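Local atomic coordinates of peptidase M16 domain protein (Alicyclobacillus acidocaldarius subsp. acidocaldarius DSM 446, PDB entry 4XEA), a protein that is probably a metallopeptidase of the M16 (insulinase, pitrilysin) family, whose members generally use zinc to hydrolyse peptide bonds, though its substrate is not known. Residues R154-H160 against E233-R239; V126-K130 against V173-K178. One frame throughout, in Å; residues are numbered along the deposited sequence.

Helix 123-141 comes first along the chain, carrying residues 126-130, and helix 144-156 follows it, its last turn and the loop after it forming residues 154-160. Helix 170-175 then runs back to helix 123-141, so contact 2 closes a loop of 42 residues that holds the whole of helix 144-156. Contact 1 closes later, when residues 233-239, between strands 227-229 and 241-246, meet the end of helix 144-156. The two closures therefore cross and do not nest. Contact 2 lies on the nickel-binding side, in the first half of the molecule; contact 1, about 29 Å away, centre to centre, fastens helix 144-156 to the connection entering the five-stranded sheet of the second half.

Contact 1 of 2, residues R154-H160 against E233-R239; sequences RAMYHEH and EPPTPAR
The carboxylate of E233 receives three backbone N-H groups from the turn that follows helix 144-156. H158 N reaches OE2 of E233 at 2.7 Å on its syn lone pair, and nearly straight (166°). OE1 of E233 accepts two donors, E159 N at 3.0 Å on the syn lone pair and H160 N at 2.9 Å, the latter 32° out of the carboxylate plane. A bend at chi2 (69°) curls the E233 chain so that both oxygens face this turn. The H158 ring lies between two aliphatic groups: P234 CG sits over one face, 3.7 Å from the ring centroid, and A238 CB over the other at 3.9 Å, a CH-pi contact on each side. In the ring plane, NE2 of H158 donates to T236 O at 3.0 Å in a bent bond. A155 O, near the C-terminal end of the helix, takes R239 N at 2.9 Å and, weakly, A238 N. The R239 guanidinium then lays one face over A155 CA. This is a helix C-terminus held by the connection between the two halves of the M16 chain, just ahead of strand 241-246. Further out, K258 of strand 252-258 forms a salt bridge with E233 OE2 and hydrogen bonds to the carbonyls of M156, P234 and T236, while H160 NE2 is bound to T312. Beneath them, A155, M156 and P237 rest on V416 of strand 415-422.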
loop_
_atom_site.group_PDB
_atom_site.type_symbol
_atom_site.label_atom_id
_atom_site.label_comp_id
_atom_site.label_asym_id
_atom_site.label_seq_id
_atom_site.Cartn_x
_atom_site.Cartn_y
_atom_site.Cartn_z
ATOM N N ARG A 154 9.780 -22.889 10.699
ATOM C CA ARG A 154 9.727 -24.142 11.412
ATOM C C ARG A 154 10.902 -25.065 10.981
ATOM O O ARG A 154 11.461 -25.770 11.809
ATOM C CB ARG A 154 8.405 -24.884 11.231
ATOM C CG ARG A 154 7.295 -24.427 12.193
ATOM C CD ARG A 154 6.071 -25.381 12.211
ATOM N NE ARG A 154 5.184 -25.327 11.043
ATOM C CZ ARG A 154 4.164 -24.473 10.869
ATOM N NH1 ARG A 154 3.410 -24.561 9.771
ATOM N NH2 ARG A 154 3.898 -23.515 11.759
ATOM N N ALA A 155 11.269 -24.986 9.714
ATOM C CA ALA A 155 12.419 -25.737 9.201
ATOM C C ALA A 155 13.751 -25.111 9.703
ATOM O O ALA A 155 14.692 -25.820 10.115
ATOM C CB ALA A 155 12.353 -25.792 7.668
HETATM N N MSE A 156 13.818 -23.787 9.684
HETATM C CA MSE A 156 15.029 -23.070 10.023
HETATM C C MSE A 156 15.426 -23.149 11.513
HETATM O O MSE A 156 16.607 -23.338 11.825
HETATM C CB MSE A 156 14.900 -21.615 9.567
HETATM C CG MSE A 156 16.050 -20.710 9.874
HETATM SE SE MSE A 156 15.898 -18.938 9.062
HETATM C CE MSE A 156 16.086 -19.410 7.297
ATOM N N TYR A 157 14.439 -23.014 12.399
ATOM C CA TYR A 157 14.680 -22.804 13.816
ATOM C C TYR A 157 14.378 -24.075 14.605
ATOM O O TYR A 157 13.331 -24.694 14.449
ATOM C CB TYR A 157 13.892 -21.549 14.342
ATOM C CG TYR A 157 14.506 -20.282 13.897
ATOM C CD1 TYR A 157 15.613 -19.741 14.562
ATOM C CD2 TYR A 157 14.047 -19.622 12.752
ATOM C CE1 TYR A 157 16.220 -18.536 14.131
ATOM C CE2 TYR A 157 14.644 -18.432 12.323
ATOM C CZ TYR A 157 15.740 -17.922 12.978
ATOM O OH TYR A 157 16.307 -16.802 12.487
ATOM N N HIS A 158 15.320 -24.476 15.463
ATOM C CA HIS A 158 15.134 -25.619 16.323
ATOM C C HIS A 158 14.248 -25.325 17.538
ATOM O O HIS A 158 13.424 -26.159 17.902
ATOM C CB HIS A 158 16.479 -26.130 16.878
ATOM C CG HIS A 158 17.430 -26.624 15.832
ATOM N ND1 HIS A 158 17.881 -27.926 15.792
ATOM C CD2 HIS A 158 18.062 -25.975 14.830
ATOM C CE1 HIS A 158 18.706 -28.065 14.769
ATOM N NE2 HIS A 158 18.812 -26.899 14.158
ATOM N N GLU A 159 14.523 -24.216 18.214
ATOM C CA GLU A 159 13.955 -23.933 19.552
ATOM C C GLU A 159 13.512 -22.474 19.736
ATOM O O GLU A 159 12.682 -22.210 20.584
ATOM C CB GLU A 159 15.007 -24.135 20.670
ATOM C CG GLU A 159 15.608 -25.450 20.845
ATOM C CD GLU A 159 17.109 -25.353 21.260
ATOM O OE1 GLU A 159 17.431 -24.844 22.376
ATOM O OE2 GLU A 159 17.951 -25.839 20.449
ATOM N N HIS A 160 14.129 -21.530 19.022
ATOM C CA HIS A 160 13.822 -20.118 19.166
ATOM C C HIS A 160 12.292 -19.865 18.999
ATOM O O HIS A 160 11.677 -20.443 18.101
ATOM C CB HIS A 160 14.606 -19.286 18.151
ATOM C CG HIS A 160 14.639 -17.821 18.469
ATOM N ND1 HIS A 160 13.524 -17.014 18.387
ATOM C CD2 HIS A 160 15.643 -17.033 18.937
ATOM C CE1 HIS A 160 13.843 -15.787 18.759
ATOM N NE2 HIS A 160 15.121 -15.769 19.101
ATOM N N GLU A 233 20.232 -21.308 20.173
ATOM C CA GLU A 233 19.793 -21.811 18.910
ATOM C C GLU A 233 21.025 -22.241 18.046
ATOM O O GLU A 233 21.939 -21.446 17.860
ATOM C CB GLU A 233 19.011 -20.699 18.236
ATOM C CG GLU A 233 18.562 -21.009 16.859
ATOM C CD GLU A 233 17.473 -22.105 16.815
ATOM O OE1 GLU A 233 16.688 -22.240 17.778
ATOM O OE2 GLU A 233 17.450 -22.797 15.794
ATOM N N PRO A 234 21.014 -23.472 17.506
ATOM C CA PRO A 234 22.070 -23.848 16.552
ATOM C C PRO A 234 22.146 -22.972 15.323
ATOM O O PRO A 234 21.116 -22.406 14.870
ATOM C CB PRO A 234 21.724 -25.298 16.172
ATOM C CG PRO A 234 20.904 -25.827 17.307
ATOM C CD PRO A 234 20.093 -24.600 17.760
ATOM N N PRO A 235 23.365 -22.836 14.747
ATOM C CA PRO A 235 23.482 -21.983 13.575
ATOM C C PRO A 235 22.987 -22.636 12.270
ATOM O O PRO A 235 22.860 -21.957 11.267
ATOM C CB PRO A 235 24.991 -21.701 13.487
ATOM C CG PRO A 235 25.657 -22.964 14.060
ATOM C CD PRO A 235 24.681 -23.286 15.253
ATOM N N THR A 236 22.738 -23.940 12.298
ATOM C CA THR A 236 22.276 -24.675 11.145
ATOM C C THR A 236 20.761 -24.930 11.260
ATOM O O THR A 236 20.212 -25.022 12.350
ATOM C CB THR A 236 22.995 -26.030 11.034
ATOM O OG1 THR A 236 22.926 -26.703 12.299
ATOM C CG2 THR A 236 24.530 -25.880 10.593
ATOM N N PRO A 237 20.086 -25.117 10.126
ATOM C CA PRO A 237 18.642 -25.320 10.170
ATOM C C PRO A 237 18.290 -26.684 10.729
ATOM O O PRO A 237 19.084 -27.608 10.642
ATOM C CB PRO A 237 18.199 -25.214 8.697
ATOM C CG PRO A 237 19.366 -25.224 7.893
ATOM C CD PRO A 237 20.596 -24.958 8.756
ATOM N N ALA A 238 17.097 -26.792 11.291
ATOM C CA ALA A 238 16.578 -28.075 11.759
ATOM C C ALA A 238 16.318 -29.002 10.561
ATOM O O ALA A 238 16.635 -30.168 10.603
ATOM C CB ALA A 238 15.288 -27.852 12.646
ATOM N N ARG A 239 15.770 -28.461 9.491
ATOM C CA ARG A 239 15.596 -29.186 8.225
ATOM C C ARG A 239 15.983 -28.194 7.117
ATOM O O ARG A 239 15.483 -27.092 7.071
ATOM C CB ARG A 239 14.124 -29.671 8.080
ATOM C CG ARG A 239 13.735 -30.822 9.035
ATOM C CD ARG A 239 12.205 -31.187 9.018
ATOM N NE ARG A 239 11.395 -30.156 9.689
ATOM C CZ ARG A 239 10.625 -29.244 9.083
ATOM N NH1 ARG A 239 10.497 -29.215 7.749
ATOM N NH2 ARG A 239 9.959 -28.345 9.833
#

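Contact 2 of 2, residues V126-K130 against V173-K178; sequences VEKEK and VRAITK
K130 meets residues 173-178 through hydrogen bonds from its ammonium group to two backbone carbonyls. NZ of K130 lies 2.6 Å from R174 O and 2.7 Å from I176 O. It meets I176 O in the carbonyl plane but stands above that of R174, 51° out. The lysine chain, extended beyond CG, carries NZ past V173 to the carbonyl end of helix 170-175, where the helix dipole would probably add to the attraction. Among charged groups, NH1 of R174 makes a weak salt bridge to E127 OE1 at 3.4 Å, the carboxylate at the guanidinium edge with the planes 32° apart. K130 NZ lies over one face of this guanidinium, toward its rim, 3.8 Å from R174 NH1, a like-charge approach that the carbonyls and E127 would probably temper. Apolar contact is slighter: the V173 and K130 side chains pass in opposite directions, CG1 of V173 4.1 Å from CG of K130, and V126 CG2 meets K178 CB at 4.2 Å. E129 turns away to hydrogen-bond H65, a nickel ligand. V173 packs back onto I133 and I137 of helix 123-141, while V126 and I176 lie against F62 of helix 59-66 and L181 of helix 178-188.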
loop_
_atom_site.group_PDB
_atom_site.type_symbol
_atom_site.label_atom_id
_atom_site.label_comp_id
_atom_site.label_asym_id
_atom_site.label_seq_id
_atom_site.Cartn_x
_atom_site.Cartn_y
_atom_site.Cartn_z
ATOM N N VAL A 126 -11.350 -12.537 29.292
ATOM C CA VAL A 126 -10.206 -13.367 28.946
ATOM C C VAL A 126 -10.706 -14.648 28.287
ATOM O O VAL A 126 -10.154 -15.095 27.287
ATOM C CB VAL A 126 -9.318 -13.696 30.185
ATOM C CG1 VAL A 126 -8.373 -14.869 29.902
ATOM C CG2 VAL A 126 -8.532 -12.469 30.605
ATOM N N GLU A 127 -11.759 -15.238 28.830
ATOM C CA GLU A 127 -12.352 -16.406 28.170
ATOM C C GLU A 127 -12.879 -16.080 26.754
ATOM O O GLU A 127 -12.505 -16.749 25.777
ATOM C CB GLU A 127 -13.445 -17.049 29.023
ATOM C CG GLU A 127 -13.811 -18.462 28.579
ATOM C CD GLU A 127 -12.590 -19.341 28.402
ATOM O OE1 GLU A 127 -12.260 -20.076 29.348
ATOM O OE2 GLU A 127 -11.943 -19.284 27.333
ATOM N N LYS A 128 -13.668 -15.018 26.631
ATOM C CA LYS A 128 -14.217 -14.618 25.328
ATOM C C LYS A 128 -13.125 -14.450 24.276
ATOM O O LYS A 128 -13.251 -14.941 23.147
ATOM C CB LYS A 128 -15.015 -13.315 25.444
ATOM C CG LYS A 128 -15.626 -12.862 24.115
ATOM C CD LYS A 128 -16.530 -11.684 24.280
ATOM C CE LYS A 128 -17.064 -11.223 22.937
ATOM N NZ LYS A 128 -17.805 -9.955 23.085
ATOM N N GLU A 129 -12.037 -13.778 24.657
ATOM C CA GLU A 129 -11.039 -13.404 23.694
ATOM C C GLU A 129 -10.221 -14.631 23.269
ATOM O O GLU A 129 -9.620 -14.610 22.207
ATOM C CB GLU A 129 -10.130 -12.290 24.248
ATOM C CG GLU A 129 -9.345 -11.513 23.190
ATOM C CD GLU A 129 -10.221 -10.606 22.346
ATOM O OE1 GLU A 129 -9.890 -10.388 21.167
ATOM O OE2 GLU A 129 -11.246 -10.109 22.858
ATOM N N LYS A 130 -10.196 -15.690 24.084
ATOM C CA LYS A 130 -9.459 -16.924 23.720
ATOM C C LYS A 130 -10.091 -17.590 22.490
ATOM O O LYS A 130 -9.383 -18.066 21.598
ATOM C CB LYS A 130 -9.439 -17.939 24.873
ATOM C CG LYS A 130 -8.338 -17.754 25.913
ATOM C CD LYS A 130 -8.515 -18.763 27.047
ATOM C CE LYS A 130 -7.574 -18.501 28.217
ATOM N NZ LYS A 130 -7.297 -19.741 28.995
ATOM N N VAL A 173 -2.680 -20.610 23.600
ATOM C CA VAL A 173 -3.622 -19.528 23.869
ATOM C C VAL A 173 -4.637 -19.993 24.931
ATOM O O VAL A 173 -4.953 -19.267 25.878
ATOM C CB VAL A 173 -4.313 -19.047 22.584
ATOM C CG1 VAL A 173 -5.602 -18.299 22.909
ATOM C CG2 VAL A 173 -3.375 -18.168 21.778
ATOM N N ARG A 174 -5.078 -21.234 24.799
ATOM C CA ARG A 174 -5.995 -21.829 25.760
ATOM C C ARG A 174 -5.411 -21.939 27.175
ATOM O O ARG A 174 -6.166 -21.869 28.152
ATOM C CB ARG A 174 -6.471 -23.196 25.231
ATOM C CG ARG A 174 -6.680 -24.299 26.274
ATOM C CD ARG A 174 -8.148 -24.547 26.610
ATOM N NE ARG A 174 -8.597 -23.888 27.847
ATOM C CZ ARG A 174 -9.636 -23.048 27.951
ATOM N NH1 ARG A 174 -9.939 -22.535 29.140
ATOM N NH2 ARG A 174 -10.371 -22.705 26.890
ATOM N N ALA A 175 -4.092 -22.095 27.311
ATOM C CA ALA A 175 -3.502 -22.207 28.652
ATOM C C ALA A 175 -3.230 -20.839 29.297
ATOM O O ALA A 175 -2.950 -20.769 30.491
ATOM C CB ALA A 175 -2.226 -23.047 28.626
ATOM N N ILE A 176 -3.291 -19.756 28.520
ATOM C CA ILE A 176 -3.028 -18.412 29.066
ATOM C C ILE A 176 -4.028 -18.109 30.198
ATOM O O ILE A 176 -5.209 -18.408 30.068
ATOM C CB ILE A 176 -3.090 -17.314 27.947
ATOM C CG1 ILE A 176 -1.911 -17.458 26.981
ATOM C CG2 ILE A 176 -3.061 -15.911 28.537
ATOM C CD1 ILE A 176 -1.934 -16.492 25.800
ATOM N N THR A 177 -3.546 -17.562 31.314
ATOM C CA THR A 177 -4.405 -17.193 32.438
ATOM C C THR A 177 -4.381 -15.679 32.638
ATOM O O THR A 177 -3.421 -14.998 32.266
ATOM C CB THR A 177 -3.932 -17.849 33.744
ATOM O OG1 THR A 177 -2.710 -17.225 34.152
ATOM C CG2 THR A 177 -3.699 -19.357 33.565
ATOM N N LYS A 178 -5.421 -15.151 33.261
ATOM C CA LYS A 178 -5.503 -13.724 33.564
ATOM C C LYS A 178 -4.271 -13.261 34.358
ATOM O O LYS A 178 -3.756 -12.171 34.134
ATOM C CB LYS A 178 -6.791 -13.410 34.340
ATOM C CG LYS A 178 -6.968 -11.930 34.662
ATOM C CD LYS A 178 -8.292 -11.639 35.381
ATOM C CE LYS A 178 -8.239 -12.018 36.851
ATOM N NZ LYS A 178 -9.587 -12.347 37.315
#